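PDB 3F1X: serine acetyltransferase from Bacteroides vulgatus ATCC 8482, which catalyses transfer of the acetyl group of acetyl-CoA to the hydroxyl of L-serine, giving O-acetylserine for cysteine biosynthesis. Local coordinates for the interface of chains A and B and the interface of chains A and C. Numbering follows the deposited sequence. Chains: chain A/B/C, Serine acetyltransferase.

The three contacts belong to two different interfaces of a six-subunit assembly. Contact 1 joins chains A and B through helix 68-93, which serves neither of the others; its C-alpha centre lies about 41 Å from that of contact 2 and about 35 Å from that of contact 3. Contacts 2 and 3 share no residue but lie on the same A-C interface, C-alpha centres about 15 Å apart, in the left-handed beta-helix and the helices beside it. Serine acetyltransferases are typically dimers of trimers, so contact 1 probably links trimers, whereas contacts 2 and 3 lie within one, contact 3 at the catalytic histidine-aspartate pair.

Contact 1: the interface of chains A and B. Residues chain A 69-71, 73-74, 77; chain B 69-71, 73-74, 77.
Helix 68-93 of each chain runs through the contact with regular helical torsions, the two copies related by a two-fold axis. Glycine suits position 73 because a bare backbone lets an aromatic ring lie on it: B:Gly73 CA sits over one face of the A:Tyr70 ring, toward its rim, 3.6 Å above the plane. The ring gets there with A:Tyr70 CG anti to the carbonyl carbon (chi1 -61°). Valine's two branches divide the work. B:Val74 CG1, anti to the backbone N (chi1 177°), packs 3.4 Å from A:His71 NE2, while B:Val74 CG2 stands over the centre of that imidazole, 3.9 Å from its centroid. A:Glu77 and B:Glu77 reach out extended, each crossing the partner's His71 at about a right angle, and the carboxylate carbon B:Glu77 CD lies at the edge of the A:His71 ring, in its plane, with the two flat groups turned 44° apart. An alanine in place of A:His71 would probably loosen this side, since B:Val74 would lose the ring face beneath its methyl and B:Glu77 its neighbour. No hydrogen bond crosses the patch; shape carries most of it, and a charged A:His71 would probably attract the carboxylate. The valines meet tip to tip, A:Val74 CG2 lying 3.7 Å from B:Val74 CG2.

Contact 2: the interface of chains A and C. Residues chain A 140, 224, 226, 259, 261; chain C 233-234.
Packing comes mainly from the long aliphatic chain of C:Lys234, which enters fully extended across a wall of chain A side chains, CG anti to the backbone N (chi1 176°). Lysine suits this path because its methylenes can run past aromatic and aliphatic groups. A:Tyr261 crosses the chain at about a right angle, its CZ 4.1 Å from C:Lys234 CG. The hydroxyl A:Tyr226 OH makes a van der Waals contact of 3.3 Å with the methylene C:Lys234 CD, and A:Ile259 CD1 flanks C:Lys234 CE at 4.1 Å. The lysine is poorly ordered, so its details are approximate. Within chain A, A:Tyr261 CD2 lies over one face of the A:Tyr226 ring, toward its rim, which probably helps to fix both rings.

Polar contact is indirect: water 1, at the edge of the A:Tyr226 ring, is 2.9 Å from A:Tyr226 OH and 3.2 Å from the carbonyl C:Ala233 O.

Charge is the awkward element. C:Lys234 NZ is modelled 2.8 Å from A:Lys224 NZ, tip to tip; two protonated amines would repel, so one may be neutral or the tip misplaced. A:Lys224 NZ makes a weak hydrogen bond of 3.0 Å to A:Gly140 O.

In the left-handed beta-helix, A:Lys224 and A:Tyr226 belong to strand 224-226, A:Ile259 to strand 259-260, and C:Lys234 follows strand 230-232.

Contact 3: the interface of chains A and C. Residues chain A 155, 207, 209; chain C 183, 186, 190, 192, 209-210.
Hydrogen bonding centres on A:His207, the family's catalytic histidine, the base that takes the proton from the serine hydroxyl. Its ND1 donates to C:Asp192 OD2 at 3.0 Å, meeting the oxygen nearly along its C-O axis but with a bent angle of 138° at the hydrogen. C:Asp192 OD2 lies 28° out of the imidazole plane, and the two planes are turned 52° apart. An aspartate suits the place because its charge would help hold the ring's tautomer and probably raise its basicity, which would leave NE2 to act on the substrate. The catalytic pair is therefore shared between subunits. C:His186 NE2 adds a weak hydrogen bond to the backbone carbonyl A:His207 O at 3.4 Å, which may steady the loop that carries the base, just after strand 204-206.

A water bridge joins the chains as well: water 2 is 2.6 Å from the hydroxyl A:Thr209 OG1 and 3.2 Å from C:His186 O. Threonine can serve both sides, since its methyl packs while its hydroxyl holds the water.

Apolar packing completes the site. A:Thr209 CG2, anti to the backbone N, lies 3.8 Å from the C:Thr209 CG2 methyl and also touches C:Gly210, whose lack of a side chain permits the approach. The rigid ring of A:Pro155, starting helix 155-171, sets CG 3.8 Å from C:His186 CD2 and CD against the C:Glu183 carboxylate. The C:His186 ring is in turn covered by C:Asp192 CB, 3.4 Å above its centre.

Contact 1: the interface of chains A and B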
loop_
_atom_site.group_PDB
_atom_site.type_symbol
_atom_site.label_atom_id
_atom_site.label_comp_id
_atom_site.label_asym_id
_atom_site.label_seq_id
_atom_site.Cartn_x
_atom_site.Cartn_y
_atom_site.Cartn_z
ATOM N N ASN A 69 -19.776 -17.321 10.070
ATOM C CA ASN A 69 -20.472 -17.649 8.837
ATOM C C ASN A 69 -20.443 -16.512 7.818
ATOM O O ASN A 69 -20.281 -16.760 6.621
ATOM C CB ASN A 69 -21.908 -18.066 9.167
ATOM C CG ASN A 69 -21.959 -19.318 10.043
ATOM O OD1 ASN A 69 -23.004 -19.668 10.595
ATOM N ND2 ASN A 69 -20.819 -20.003 10.164
ATOM N N TYR A 70 -20.591 -15.273 8.282
ATOM C CA TYR A 70 -20.548 -14.127 7.378
ATOM C C TYR A 70 -19.207 -14.147 6.658
ATOM O O TYR A 70 -19.152 -14.011 5.440
ATOM C CB TYR A 70 -20.681 -12.798 8.138
ATOM C CG TYR A 70 -21.978 -12.621 8.899
ATOM C CD1 TYR A 70 -23.200 -12.974 8.332
ATOM C CD2 TYR A 70 -21.982 -12.098 10.189
ATOM C CE1 TYR A 70 -24.403 -12.815 9.039
ATOM C CE2 TYR A 70 -23.173 -11.933 10.904
ATOM C CZ TYR A 70 -24.381 -12.292 10.324
ATOM O OH TYR A 70 -25.558 -12.124 11.021
ATOM N N HIS A 71 -18.129 -14.330 7.415
ATOM C CA HIS A 71 -16.796 -14.356 6.829
ATOM C C HIS A 71 -16.576 -15.504 5.857
ATOM O O HIS A 71 -15.887 -15.329 4.850
ATOM C CB HIS A 71 -15.726 -14.357 7.922
ATOM C CG HIS A 71 -15.398 -12.984 8.424
ATOM N ND1 HIS A 71 -15.791 -12.525 9.664
ATOM C CD2 HIS A 71 -14.762 -11.950 7.826
ATOM C CE1 HIS A 71 -15.411 -11.266 9.805
ATOM N NE2 HIS A 71 -14.786 -10.893 8.703
ATOM N N GLY A 73 -18.853 -16.807 4.013
ATOM C CA GLY A 73 -19.605 -16.426 2.828
ATOM C C GLY A 73 -18.855 -15.451 1.946
ATOM O O GLY A 73 -18.773 -15.637 0.727
ATOM N N VAL A 74 -18.310 -14.405 2.558
ATOM C CA VAL A 74 -17.555 -13.403 1.812
ATOM C C VAL A 74 -16.266 -14.009 1.264
ATOM O O VAL A 74 -15.910 -13.783 0.109
ATOM C CB VAL A 74 -17.203 -12.187 2.700
ATOM C CG1 VAL A 74 -16.341 -11.201 1.914
ATOM C CG2 VAL A 74 -18.486 -11.504 3.178
ATOM N N GLU A 77 -16.742 -16.257 -1.795
ATOM C CA GLU A 77 -16.998 -15.461 -2.997
ATOM C C GLU A 77 -15.716 -14.834 -3.551
ATOM O O GLU A 77 -15.484 -14.842 -4.761
ATOM C CB GLU A 77 -18.006 -14.346 -2.696
ATOM C CG GLU A 77 -18.168 -13.335 -3.839
ATOM C CD GLU A 77 -19.057 -12.151 -3.465
ATOM O OE1 GLU A 77 -18.863 -11.579 -2.373
ATOM O OE2 GLU A 77 -19.938 -11.782 -4.265
ATOM N N ASN B 69 -26.127 -10.232 2.278
ATOM C CA ASN B 69 -26.214 -10.374 3.722
ATOM C C ASN B 69 -24.868 -10.685 4.371
ATOM O O ASN B 69 -24.562 -10.157 5.442
ATOM C CB ASN B 69 -27.257 -11.445 4.058
ATOM C CG ASN B 69 -28.655 -11.062 3.572
ATOM O OD1 ASN B 69 -29.570 -11.889 3.547
ATOM N ND2 ASN B 69 -28.823 -9.795 3.189
ATOM N N TYR B 70 -24.063 -11.530 3.729
ATOM C CA TYR B 70 -22.746 -11.860 4.268
ATOM C C TYR B 70 -21.961 -10.564 4.416
ATOM O O TYR B 70 -21.368 -10.311 5.460
ATOM C CB TYR B 70 -21.970 -12.803 3.335
ATOM C CG TYR B 70 -22.621 -14.149 3.098
ATOM C CD1 TYR B 70 -23.188 -14.870 4.146
ATOM C CD2 TYR B 70 -22.669 -14.704 1.821
ATOM C CE1 TYR B 70 -23.797 -16.117 3.926
ATOM C CE2 TYR B 70 -23.271 -15.945 1.590
ATOM C CZ TYR B 70 -23.832 -16.647 2.645
ATOM O OH TYR B 70 -24.419 -17.874 2.423
ATOM N N HIS B 71 -21.972 -9.740 3.372
ATOM C CA HIS B 71 -21.245 -8.478 3.404
ATOM C C HIS B 71 -21.756 -7.504 4.454
ATOM O O HIS B 71 -20.958 -6.787 5.061
ATOM C CB HIS B 71 -21.233 -7.828 2.020
ATOM C CG HIS B 71 -20.141 -8.348 1.135
ATOM N ND1 HIS B 71 -20.377 -9.185 0.065
ATOM C CD2 HIS B 71 -18.799 -8.194 1.201
ATOM C CE1 HIS B 71 -19.225 -9.524 -0.488
ATOM N NE2 HIS B 71 -18.252 -8.937 0.184
ATOM N N GLY B 73 -23.056 -8.349 7.261
ATOM C CA GLY B 73 -22.589 -8.901 8.522
ATOM C C GLY B 73 -21.144 -8.558 8.813
ATOM O O GLY B 73 -20.810 -8.122 9.920
ATOM N N VAL B 74 -20.282 -8.760 7.823
ATOM C CA VAL B 74 -18.864 -8.457 7.984
ATOM C C VAL B 74 -18.655 -6.953 8.129
ATOM O O VAL B 74 -17.891 -6.506 8.984
ATOM C CB VAL B 74 -18.039 -8.967 6.780
ATOM C CG1 VAL B 74 -16.576 -8.557 6.940
ATOM C CG2 VAL B 74 -18.154 -10.489 6.677
ATOM N N GLU B 77 -19.578 -5.544 11.565
ATOM C CA GLU B 77 -18.561 -5.883 12.562
ATOM C C GLU B 77 -17.320 -4.996 12.438
ATOM O O GLU B 77 -16.781 -4.525 13.440
ATOM C CB GLU B 77 -18.139 -7.350 12.419
ATOM C CG GLU B 77 -16.927 -7.731 13.279
ATOM C CD GLU B 77 -16.427 -9.148 13.010
ATOM O OE1 GLU B 77 -16.282 -9.516 11.826
ATOM O OE2 GLU B 77 -16.167 -9.890 13.977
#

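Contact 2: the interface of chains A and C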
loop_
_atom_site.group_PDB
_atom_site.type_symbol
_atom_site.label_atom_id
_atom_site.label_comp_id
_atom_site.label_asym_id
_atom_site.label_seq_id
_atom_site.Cartn_x
_atom_site.Cartn_y
_atom_site.Cartn_z
ATOM N N GLY A 140 2.077 -35.966 18.373
ATOM C CA GLY A 140 3.431 -36.487 18.315
ATOM C C GLY A 140 4.519 -35.459 18.538
ATOM O O GLY A 140 5.701 -35.740 18.327
ATOM N N LYS A 224 5.340 -39.809 9.408
ATOM C CA LYS A 224 6.035 -38.619 9.889
ATOM C C LYS A 224 7.405 -38.505 9.239
ATOM O O LYS A 224 8.165 -39.465 9.207
ATOM C CB LYS A 224 6.206 -38.667 11.415
ATOM C CG LYS A 224 7.031 -37.502 11.966
ATOM C CD LYS A 224 7.277 -37.597 13.471
ATOM C CE LYS A 224 6.012 -37.375 14.277
ATOM N NZ LYS A 224 6.325 -37.206 15.732
ATOM N N TYR A 226 10.970 -35.922 8.880
ATOM C CA TYR A 226 11.727 -34.862 9.529
ATOM C C TYR A 226 12.406 -33.990 8.476
ATOM O O TYR A 226 12.356 -34.291 7.281
ATOM C CB TYR A 226 12.774 -35.467 10.472
ATOM C CG TYR A 226 12.201 -35.867 11.810
ATOM C CD1 TYR A 226 12.377 -35.059 12.925
ATOM C CD2 TYR A 226 11.464 -37.041 11.956
ATOM C CE1 TYR A 226 11.832 -35.404 14.174
ATOM C CE2 TYR A 226 10.910 -37.399 13.200
ATOM C CZ TYR A 226 11.099 -36.576 14.299
ATOM O OH TYR A 226 10.556 -36.907 15.519
ATOM N N ILE A 259 8.304 -43.632 9.998
ATOM C CA ILE A 259 8.985 -42.430 10.455
ATOM C C ILE A 259 10.336 -42.382 9.750
ATOM O O ILE A 259 11.051 -43.381 9.711
ATOM C CB ILE A 259 9.248 -42.444 11.983
ATOM C CG1 ILE A 259 7.934 -42.549 12.756
ATOM C CG2 ILE A 259 9.977 -41.168 12.391
ATOM C CD1 ILE A 259 8.132 -42.630 14.265
ATOM N N TYR A 261 13.768 -40.104 9.809
ATOM C CA TYR A 261 14.464 -39.029 10.486
ATOM C C TYR A 261 15.298 -38.135 9.591
ATOM O O TYR A 261 15.481 -38.391 8.404
ATOM C CB TYR A 261 15.320 -39.579 11.621
ATOM C CG TYR A 261 14.484 -40.031 12.783
ATOM C CD1 TYR A 261 14.154 -41.368 12.950
ATOM C CD2 TYR A 261 13.988 -39.110 13.700
ATOM C CE1 TYR A 261 13.345 -41.788 14.014
ATOM C CE2 TYR A 261 13.178 -39.516 14.764
ATOM C CZ TYR A 261 12.863 -40.861 14.914
ATOM O OH TYR A 261 12.091 -41.283 15.971
ATOM N N ALA C 233 15.938 -34.997 18.994
ATOM C CA ALA C 233 15.733 -36.211 19.766
ATOM C C ALA C 233 14.736 -37.159 19.110
ATOM O O ALA C 233 14.220 -36.889 18.026
ATOM C CB ALA C 233 15.258 -35.850 21.156
ATOM N N LYS C 234 14.468 -38.267 19.792
ATOM C CA LYS C 234 13.544 -39.280 19.307
ATOM C C LYS C 234 14.089 -39.943 18.052
ATOM O O LYS C 234 14.518 -41.098 18.086
ATOM C CB LYS C 234 12.173 -38.668 19.008
ATOM C CG LYS C 234 11.201 -39.671 18.414
ATOM C CD LYS C 234 9.911 -39.019 17.949
ATOM C CE LYS C 234 8.987 -40.041 17.298
ATOM N NZ LYS C 234 7.726 -39.417 16.807
HETATM O O HOH W 1 11.402 -35.370 17.822
#

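Contact 3: the interface of chains A and C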
loop_
_atom_site.group_PDB
_atom_site.type_symbol
_atom_site.label_atom_id
_atom_site.label_comp_id
_atom_site.label_asym_id
_atom_site.label_seq_id
_atom_site.Cartn_x
_atom_site.Cartn_y
_atom_site.Cartn_z
ATOM N N PRO A 155 4.972 -24.140 10.216
ATOM C CA PRO A 155 5.198 -24.135 8.769
ATOM C C PRO A 155 4.709 -25.392 8.052
ATOM O O PRO A 155 4.230 -25.319 6.924
ATOM C CB PRO A 155 6.708 -23.951 8.660
ATOM C CG PRO A 155 7.217 -24.665 9.896
ATOM C CD PRO A 155 6.247 -24.191 10.954
ATOM N N HIS A 207 9.451 -29.845 11.687
ATOM C CA HIS A 207 10.440 -28.839 11.297
ATOM C C HIS A 207 10.363 -28.705 9.767
ATOM O O HIS A 207 9.941 -27.667 9.256
ATOM C CB HIS A 207 11.821 -29.278 11.791
ATOM C CG HIS A 207 11.833 -29.691 13.234
ATOM N ND1 HIS A 207 11.509 -28.825 14.259
ATOM C CD2 HIS A 207 12.125 -30.874 13.823
ATOM C CE1 HIS A 207 11.607 -29.456 15.417
ATOM N NE2 HIS A 207 11.980 -30.700 15.183
ATOM N N THR A 209 12.329 -28.133 6.917
ATOM C CA THR A 209 13.158 -27.472 5.901
ATOM C C THR A 209 14.004 -28.497 5.147
ATOM O O THR A 209 14.689 -29.316 5.751
ATOM C CB THR A 209 14.070 -26.414 6.544
ATOM O OG1 THR A 209 13.249 -25.402 7.133
ATOM C CG2 THR A 209 14.970 -25.758 5.507
ATOM N N GLU C 183 9.404 -19.098 14.457
ATOM C CA GLU C 183 8.938 -19.700 13.211
ATOM C C GLU C 183 9.012 -18.664 12.099
ATOM O O GLU C 183 9.140 -19.010 10.924
ATOM C CB GLU C 183 7.507 -20.225 13.359
ATOM C CG GLU C 183 7.416 -21.454 14.251
ATOM C CD GLU C 183 8.157 -22.651 13.674
ATOM O OE1 GLU C 183 8.339 -23.649 14.400
ATOM O OE2 GLU C 183 8.551 -22.601 12.491
ATOM N N HIS C 186 12.348 -18.876 10.971
ATOM C CA HIS C 186 12.407 -20.187 10.329
ATOM C C HIS C 186 12.001 -20.043 8.857
ATOM O O HIS C 186 12.677 -20.544 7.951
ATOM C CB HIS C 186 11.453 -21.132 11.072
ATOM C CG HIS C 186 11.481 -22.548 10.587
ATOM N ND1 HIS C 186 12.422 -23.020 9.695
ATOM C CD2 HIS C 186 10.697 -23.607 10.899
ATOM C CE1 HIS C 186 12.215 -24.307 9.482
ATOM N NE2 HIS C 186 11.174 -24.688 10.202
ATOM N N GLY C 190 15.285 -20.315 7.027
ATOM C CA GLY C 190 15.463 -21.751 6.963
ATOM C C GLY C 190 16.104 -22.279 8.242
ATOM O O GLY C 190 16.402 -23.474 8.348
ATOM N N ASP C 192 15.643 -22.990 12.153
ATOM C CA ASP C 192 14.611 -23.244 13.159
ATOM C C ASP C 192 15.178 -23.468 14.562
ATOM O O ASP C 192 15.732 -24.529 14.866
ATOM C CB ASP C 192 13.768 -24.453 12.713
ATOM C CG ASP C 192 12.567 -24.719 13.617
ATOM O OD1 ASP C 192 11.960 -23.754 14.123
ATOM O OD2 ASP C 192 12.215 -25.906 13.805
ATOM N N THR C 209 20.664 -22.869 6.425
ATOM C CA THR C 209 19.398 -23.466 5.983
ATOM C C THR C 209 19.294 -24.916 6.450
ATOM O O THR C 209 20.204 -25.712 6.241
ATOM C CB THR C 209 19.266 -23.398 4.453
ATOM O OG1 THR C 209 19.240 -22.023 4.057
ATOM C CG2 THR C 209 17.980 -24.059 3.980
ATOM N N GLY C 210 18.193 -25.252 7.111
ATOM C CA GLY C 210 18.014 -26.611 7.588
ATOM C C GLY C 210 18.448 -26.848 9.028
ATOM O O GLY C 210 18.280 -27.946 9.564
HETATM O O HOH W 2 12.373 -23.169 6.187
#